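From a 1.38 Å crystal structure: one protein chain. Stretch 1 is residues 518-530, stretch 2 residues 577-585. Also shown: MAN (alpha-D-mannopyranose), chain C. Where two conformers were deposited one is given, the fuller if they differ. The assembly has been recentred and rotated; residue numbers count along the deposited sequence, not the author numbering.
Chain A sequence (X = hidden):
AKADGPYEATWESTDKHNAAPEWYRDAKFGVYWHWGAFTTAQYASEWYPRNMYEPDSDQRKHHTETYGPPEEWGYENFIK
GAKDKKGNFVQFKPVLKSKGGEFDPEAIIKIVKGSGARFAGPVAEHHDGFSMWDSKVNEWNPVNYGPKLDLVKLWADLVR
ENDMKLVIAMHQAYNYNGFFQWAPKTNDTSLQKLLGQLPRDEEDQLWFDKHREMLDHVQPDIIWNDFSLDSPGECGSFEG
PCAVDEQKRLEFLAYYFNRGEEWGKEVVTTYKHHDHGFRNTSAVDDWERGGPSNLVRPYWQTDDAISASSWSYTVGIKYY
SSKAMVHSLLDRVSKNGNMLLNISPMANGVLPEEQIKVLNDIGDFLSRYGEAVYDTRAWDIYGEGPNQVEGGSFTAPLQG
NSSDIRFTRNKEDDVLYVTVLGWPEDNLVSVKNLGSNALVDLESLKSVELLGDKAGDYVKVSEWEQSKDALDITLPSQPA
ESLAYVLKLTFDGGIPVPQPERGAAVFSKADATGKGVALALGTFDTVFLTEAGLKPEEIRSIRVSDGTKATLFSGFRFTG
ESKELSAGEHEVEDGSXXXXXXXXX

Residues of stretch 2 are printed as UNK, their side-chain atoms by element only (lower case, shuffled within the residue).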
ATOM      1  N   ALA A 518     -20.578  -1.441  13.169  1.00 14.17           N
ATOM      2  CA  ALA A 518     -21.342  -0.583  12.253  1.00 13.56           C
ATOM      3  C   ALA A 518     -21.006  -0.929  10.790  1.00 15.67           C
ATOM      4  O   ALA A 518     -19.850  -1.265  10.471  1.00 16.00           O
ATOM      5  CB  ALA A 518     -21.059   0.859  12.529  1.00 14.46           C
ATOM      6  N   LEU A 519     -22.025  -0.893   9.939  1.00 14.13           N
ATOM      7  CA  LEU A 519     -21.898  -1.232   8.510  1.00 14.64           C
ATOM      8  C   LEU A 519     -22.462  -0.132   7.624  1.00 15.52           C
ATOM      9  O   LEU A 519     -23.589   0.319   7.794  1.00 15.04           O
ATOM     10  CB  LEU A 519     -22.619  -2.548   8.208  1.00 14.22           C
ATOM     11  CG  LEU A 519     -22.182  -3.776   9.005  1.00 15.20           C
ATOM     12  CD1 LEU A 519     -23.102  -4.966   8.711  1.00 16.63           C
ATOM     13  CD2 LEU A 519     -20.728  -4.145   8.715  1.00 18.16           C
ATOM     14  N   ALA A 520     -21.674   0.299   6.638  1.00 13.73           N
ATOM     15  CA  ALA A 520     -22.178   1.194   5.608  1.00 15.30           C
ATOM     16  C   ALA A 520     -23.028   0.412   4.607  1.00 15.20           C
ATOM     17  O   ALA A 520     -23.252  -0.789   4.785  1.00 15.78           O
ATOM     18  CB  ALA A 520     -20.995   1.859   4.893  1.00 16.79           C
ATOM     19  N   LEU A 521     -23.506   1.069   3.545  1.00 14.75           N
ATOM     20  CA  LEU A 521     -24.069   0.347   2.421  1.00 18.60           C
ATOM     21  C   LEU A 521     -22.947  -0.459   1.776  1.00 17.46           C
ATOM     22  O   LEU A 521     -21.844   0.060   1.599  1.00 21.09           O
ATOM     23  CB  LEU A 521     -24.679   1.314   1.406  1.00 18.76           C
ATOM     24  CG  LEU A 521     -25.759   2.277   1.884  1.00 20.94           C
ATOM     25  CD1 LEU A 521     -26.302   3.049   0.675  1.00 27.48           C
ATOM     26  CD2 LEU A 521     -26.880   1.537   2.572  1.00 22.66           C
ATOM     27  N   GLY A 522     -23.228  -1.706   1.427  1.00 16.19           N
ATOM     28  CA  GLY A 522     -22.234  -2.560   0.809  1.00 17.57           C
ATOM     29  C   GLY A 522     -22.459  -4.030   1.094  1.00 19.07           C
ATOM     30  O   GLY A 522     -23.537  -4.435   1.532  1.00 16.32           O
ATOM     31  N   THR A 523     -21.422  -4.821   0.856  1.00 16.14           N
ATOM     32  CA  THR A 523     -21.465  -6.265   1.041  1.00 16.15           C
ATOM     33  C   THR A 523     -20.377  -6.688   2.030  1.00 17.48           C
ATOM     34  O   THR A 523     -19.228  -6.244   1.955  1.00 16.06           O
ATOM     35  CB  THR A 523     -21.311  -7.005  -0.291  1.00 18.05           C
ATOM     36  OG1 THR A 523     -19.969  -6.862  -0.776  1.00 19.19           O
ATOM     37  CG2 THR A 523     -22.293  -6.468  -1.325  1.00 19.30           C
ATOM     38  N   PHE A 524     -20.763  -7.510   3.008  1.00 14.30           N
ATOM     39  CA  PHE A 524     -19.908  -7.830   4.136  1.00 14.96           C
ATOM     40  C   PHE A 524     -19.910  -9.338   4.362  1.00 15.42           C
ATOM     41  O   PHE A 524     -20.917  -9.910   4.798  1.00 16.88           O
ATOM     42  CB  PHE A 524     -20.393  -7.052   5.362  1.00 14.13           C
ATOM     43  CG  PHE A 524     -20.512  -5.581   5.104  1.00 14.49           C
ATOM     44  CD1 PHE A 524     -19.377  -4.781   5.041  1.00 15.45           C
ATOM     45  CD2 PHE A 524     -21.741  -4.998   4.840  1.00 14.51           C
ATOM     46  CE1 PHE A 524     -19.472  -3.426   4.755  1.00 14.00           C
ATOM     47  CE2 PHE A 524     -21.844  -3.645   4.556  1.00 14.99           C
ATOM     48  CZ  PHE A 524     -20.707  -2.849   4.516  1.00 14.29           C
ATOM     49  N   ASP A 525     -18.801  -9.994   4.007  1.00 13.86           N
ATOM     50  CA  ASP A 525     -18.712 -11.448   4.092  1.00 13.42           C
ATOM     51  C   ASP A 525     -18.206 -11.903   5.455  1.00 15.07           C
ATOM     52  O   ASP A 525     -17.939 -11.088   6.340  1.00 15.08           O
ATOM     53  CB  ASP A 525     -17.893 -12.032   2.929  1.00 14.59           C
ATOM     54  CG  ASP A 525     -16.429 -11.664   2.944  1.00 16.01           C
ATOM     55  OD1 ASP A 525     -15.954 -10.961   3.851  1.00 15.20           O
ATOM     56  OD2 ASP A 525     -15.717 -12.080   1.992  1.00 21.03           O
ATOM     57  N   THR A 526     -18.089 -13.211   5.651  1.00 14.85           N
ATOM     58  CA  THR A 526     -17.651 -13.744   6.943  1.00 15.63           C
ATOM     59  C   THR A 526     -16.280 -13.199   7.326  1.00 13.20           C
ATOM     60  O   THR A 526     -16.027 -12.868   8.473  1.00 14.01           O
ATOM     61  CB  THR A 526     -17.585 -15.286   6.911  1.00 15.30           C
ATOM     62  OG1 THR A 526     -18.912 -15.831   6.954  1.00 17.73           O
ATOM     63  CG2 THR A 526     -16.783 -15.847   8.067  1.00 19.18           C
ATOM     64  N   VAL A 527     -15.378 -13.087   6.354  1.00 14.17           N
ATOM     65  CA  VAL A 527     -14.049 -12.559   6.643  1.00 14.99           C
ATOM     66  C   VAL A 527     -14.139 -11.112   7.129  1.00 13.18           C
ATOM     67  O   VAL A 527     -13.498 -10.747   8.115  1.00 12.99           O
ATOM     68  CB  VAL A 527     -13.154 -12.635   5.407  1.00 15.13           C
ATOM     69  CG1 VAL A 527     -11.856 -11.876   5.598  1.00 16.34           C
ATOM     70  CG2 VAL A 527     -12.836 -14.112   5.079  1.00 15.47           C
ATOM     71  N   PHE A 528     -14.957 -10.295   6.463  1.00 12.42           N
ATOM     72  CA  PHE A 528     -15.115  -8.902   6.865  1.00 13.21           C
ATOM     73  C   PHE A 528     -15.606  -8.829   8.300  1.00 14.08           C
ATOM     74  O   PHE A 528     -15.026  -8.131   9.119  1.00 13.41           O
ATOM     75  CB  PHE A 528     -16.080  -8.160   5.926  1.00 13.46           C
ATOM     76  CG  PHE A 528     -16.191  -6.684   6.231  1.00 14.15           C
ATOM     77  CD1 PHE A 528     -16.880  -6.245   7.355  1.00 13.99           C
ATOM     78  CD2 PHE A 528     -15.646  -5.727   5.371  1.00 12.34           C
ATOM     79  CE1 PHE A 528     -16.967  -4.896   7.635  1.00 14.89           C
ATOM     80  CE2 PHE A 528     -15.720  -4.393   5.656  1.00 12.63           C
ATOM     81  CZ  PHE A 528     -16.398  -3.973   6.780  1.00 13.75           C
ATOM     82  N   LEU A 529     -16.687  -9.523   8.601  1.00 13.85           N
ATOM     83  CA  LEU A 529     -17.344  -9.360   9.891  1.00 15.50           C
ATOM     84  C   LEU A 529     -16.433  -9.878  10.999  1.00 13.64           C
ATOM     85  O   LEU A 529     -16.296  -9.240  12.064  1.00 14.19           O
ATOM     86  CB  LEU A 529     -18.714 -10.055   9.861  1.00 14.12           C
ATOM     87  CG  LEU A 529     -19.744  -9.408   8.932  1.00 14.86           C
ATOM     88  CD1 LEU A 529     -20.865 -10.415   8.552  1.00 14.94           C
ATOM     89  CD2 LEU A 529     -20.294  -8.107   9.523  1.00 16.60           C
ATOM     90  N   THR A 530     -15.763 -10.995  10.749  1.00 13.75           N
ATOM     91  CA  THR A 530     -14.834 -11.564  11.696  1.00 14.10           C
ATOM     92  C   THR A 530     -13.712 -10.573  11.979  1.00 14.52           C
ATOM     93  O   THR A 530     -13.391 -10.298  13.141  1.00 15.31           O
ATOM     94  CB  THR A 530     -14.255 -12.893  11.176  1.00 15.54           C
ATOM     95  OG1 THR A 530     -15.319 -13.832  11.014  1.00 18.02           O
ATOM     96  CG2 THR A 530     -13.225 -13.469  12.136  1.00 17.09           C
ATOM     97  N   UNK A 577     -26.345 -16.392  10.527  1.00 28.79           N
ATOM     98  CA  UNK A 577     -25.808 -15.441   9.543  1.00 26.52           C
ATOM     99  C   UNK A 577     -24.376 -15.766   9.184  1.00 23.70           C
ATOM    100  O   UNK A 577     -23.567 -16.018  10.060  1.00 20.36           O
ATOM    101  c   UNK A 577     -25.296 -13.045   8.989  1.00 19.85           C
ATOM    102  c   UNK A 577     -25.803 -14.006  10.078  1.00 32.92           C
ATOM    103  c   UNK A 577     -27.179 -13.602  10.522  1.00 27.44           C
ATOM    104  N   UNK A 578     -24.066 -15.733   7.890  1.00 19.14           N
ATOM    105  CA  UNK A 578     -22.688 -15.824   7.426  1.00 19.08           C
ATOM    106  C   UNK A 578     -22.201 -14.555   6.724  1.00 17.89           C
ATOM    107  O   UNK A 578     -21.002 -14.285   6.687  1.00 19.48           O
ATOM    108  N   UNK A 579     -23.123 -13.802   6.156  1.00 15.97           N
ATOM    109  CA  UNK A 579     -22.778 -12.617   5.369  1.00 17.20           C
ATOM    110  C   UNK A 579     -23.993 -11.704   5.242  1.00 16.74           C
ATOM    111  O   UNK A 579     -25.145 -12.148   5.410  1.00 18.31           O
ATOM    112  o   UNK A 579     -23.049 -13.917   3.290  1.00 16.56           O
ATOM    113  c   UNK A 579     -22.205 -13.012   3.991  1.00 15.77           C
ATOM    114  N   UNK A 580     -23.751 -10.427   4.958  1.00 14.74           N
ATOM    115  CA  UNK A 580     -24.811  -9.417   4.961  1.00 16.48           C
ATOM    116  C   UNK A 580     -24.645  -8.416   3.822  1.00 15.90           C
ATOM    117  O   UNK A 580     -23.524  -7.988   3.548  1.00 16.79           O
ATOM    118  c   UNK A 580     -25.919  -7.535   6.272  1.00 15.28           C
ATOM    119  c   UNK A 580     -24.989  -9.565   7.502  1.00 17.06           C
ATOM    120  c   UNK A 580     -24.825  -8.620   6.299  1.00 15.31           C
ATOM    121  c   UNK A 580     -24.751  -8.899   8.862  1.00 19.40           C
ATOM    122  N   UNK A 581     -25.746  -8.049   3.170  1.00 17.70           N
ATOM    123  CA  UNK A 581     -25.765  -6.986   2.166  1.00 14.49           C
ATOM    124  C   UNK A 581     -26.650  -5.867   2.675  1.00 17.30           C
ATOM    125  O   UNK A 581     -27.827  -6.084   2.970  1.00 18.47           O
ATOM    126  c   UNK A 581     -26.364  -6.335  -0.227  1.00 16.88           C
ATOM    127  c   UNK A 581     -25.483  -8.628   0.306  1.00 20.85           C
ATOM    128  c   UNK A 581     -26.317  -7.476   0.812  1.00 17.29           C
ATOM    129  N   UNK A 582     -26.094  -4.670   2.783  1.00 15.49           N
ATOM    130  CA  UNK A 582     -26.824  -3.525   3.293  1.00 18.06           C
ATOM    131  C   UNK A 582     -27.089  -2.604   2.095  1.00 18.47           C
ATOM    132  O   UNK A 582     -26.157  -2.234   1.386  1.00 17.59           O
ATOM    133  c   UNK A 582     -26.014  -2.842   4.384  1.00 17.82           C
ATOM    134  c   UNK A 582     -25.636  -3.872   5.463  1.00 16.63           C
ATOM    135  c   UNK A 582     -26.796  -1.695   4.986  1.00 16.02           C
ATOM    136  N   UNK A 583     -28.356  -2.274   1.872  0.51 17.52           N
ATOM    137  CA  UNK A 583     -28.777  -1.554   0.665  0.51 17.33           C
ATOM    138  C   UNK A 583     -29.674  -0.372   1.016  0.51 22.28           C
ATOM    139  O   UNK A 583     -30.335  -0.358   2.059  0.51 15.72           O
ATOM    140  c   UNK A 583     -29.531  -2.497  -0.279  0.51 17.57           C
ATOM    141  o   UNK A 583     -28.831  -3.717  -0.501  0.51 21.49           O
ATOM    142  N   UNK A 584     -29.686   0.629   0.144  1.00 21.51           N
ATOM    143  CA  UNK A 584     -30.640   1.708   0.226  1.00 23.40           C
ATOM    144  C   UNK A 584     -31.935   1.201  -0.338  1.00 28.61           C
ATOM    145  O   UNK A 584     -31.960   0.497  -1.361  1.00 31.00           O
ATOM    146  n   UNK A 584     -30.378   7.121   0.689  1.00 54.42           N
ATOM    147  c   UNK A 584     -30.172   2.919  -0.589  1.00 34.33           C
ATOM    148  c   UNK A 584     -30.270   6.405  -0.616  1.00 51.79           C
ATOM    149  c   UNK A 584     -29.253   5.273  -0.578  1.00 53.01           C
ATOM    150  c   UNK A 584     -29.749   4.101   0.264  1.00 36.81           C
ATOM    151  N   UNK A 585     -33.024   1.502   0.353  1.00 32.12           N
ATOM    152  CA  UNK A 585     -34.291   1.467  -0.310  1.00 30.86           C
ATOM    153  C   UNK A 585     -34.272   2.816  -1.020  1.00 36.44           C
ATOM    154  O   UNK A 585     -34.716   2.891  -2.121  1.00 25.22           O
ATOM    155  OXT UNK A 585     -33.769   3.845  -0.555  1.00 46.49           O
ATOM    156  c   UNK A 585     -35.340   0.077   1.528  1.00 39.25           C
ATOM    157  c   UNK A 585     -35.505   1.316   0.633  1.00 36.60           C
ATOM    158  c   UNK A 585     -35.708   2.590   1.442  1.00 41.24           C
ATOM    159  c   UNK A 585     -36.825   2.489   2.448  1.00 65.05           C
TER
HETATM  160  C1  MAN C   5     -26.895  -9.408  -6.370  1.00 33.78           C
HETATM  161  C2  MAN C   5     -27.694  -8.053  -6.340  1.00 21.29           C
HETATM  162  C3  MAN C   5     -26.877  -6.935  -5.642  1.00 27.33           C
HETATM  163  C4  MAN C   5     -26.298  -7.410  -4.288  1.00 30.63           C
HETATM  164  C5  MAN C   5     -25.596  -8.782  -4.460  1.00 29.04           C
HETATM  165  C6  MAN C   5     -25.142  -9.400  -3.159  1.00 29.85           C
HETATM  166  O2  MAN C   5     -28.843  -8.197  -5.583  1.00 28.07           O
HETATM  167  O3  MAN C   5     -27.650  -5.748  -5.453  1.00 35.73           O
HETATM  168  O4  MAN C   5     -25.342  -6.442  -3.830  1.00 29.59           O
HETATM  169  O5  MAN C   5     -26.487  -9.751  -5.092  1.00 24.63           O
HETATM  170  O6  MAN C   5     -23.794  -9.859  -3.338  1.00 32.10           O

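Position 577 carries three side-chain carbons, one bearing the other two, a fork directly on the backbone. None comes within contact distance of stretch 1. This is Val 577, a compact apolar residue in a buried place just ahead of the strand.

Position 578 has no side-chain atoms at all and is therefore Gly 578. Its backbone does the work: Thr 526 OG1 donates a hydrogen bond to Gly 578 O at 2.6 Å. A carbonyl bond does not by itself require glycine; Leu 529 CD1 also lies 4.3 Å from Gly 578 O.

Position 579 shows one carbon followed by one oxygen, which defines Ser 579. Its CB packs 3.8 Å from Asp 525 CA, close to where strand gives way to helix. A small side chain fits this buried spot, and its hydroxyl is satisfied by a hydrogen bond elsewhere in the structure.

Position 580 has four carbons, forked at the first, with one arm two carbons long. The tip of that arm approaches the CD1 atoms of two leucines, Leu 519 and Leu 529. The residue is Ile 580: its CD1 lies 4.3 Å from Leu 519 CD1 and 4.2 Å from Leu 529 CD1. Branching at CB suits an extended strand, and the longer arm gives the reach needed to touch both. The backbone pairs twice with Phe 524, Phe 524 N to Ile 580 O and Ile 580 N to Phe 524 O, each 2.9 Å.

Position 581 again has one carbon carrying two, on the face of the sheet shared with Thr 523. This is Val 581, whose CG2 is 4.2 Å from Thr 523 CG2. Val 581 CG2 also lies 3.6 Å from MAN C6. A short branched side chain covers this buried site while meeting the sugar through carbon.

Position 582 has the same three-carbon fork, one arm at the edge of the Phe 524 ring, the other near Leu 521 CD2. It is Val 582. The compact fork suits the strand, and its methyls meet different apolar partners: CG2 is 3.9 Å from Phe 524 CE2, CG1 4.0 Å from Leu 521 CD2. Gly 522 N donates to Val 582 O at 3.0 Å, and Val 582 N to Gly 522 O at 2.9 Å.

Position 583, one carbon then one oxygen, is Ser 583; its CB points away from stretch 1, in a partly exposed setting that suits a small polar group.

Position 584 is a row of four carbons ending in nitrogen: Lys 584. Its CG lies 3.6 Å from Leu 521 CD1, while the amine leads away at the exposed surface.

Position 585 repeats the four-carbon fork with one longer arm and ends in a carboxylate. Ile 585 does not touch stretch 1.

The contact is an antiparallel strand pair held by four backbone hydrogen bonds. Leu 519, Leu 529 and Phe 524 pack against Ile 580 or Val 582, while the Thr 526 hydroxyl ties the helix start to Gly 578.

Stretch 2 (577-585) VGSIVVSKI
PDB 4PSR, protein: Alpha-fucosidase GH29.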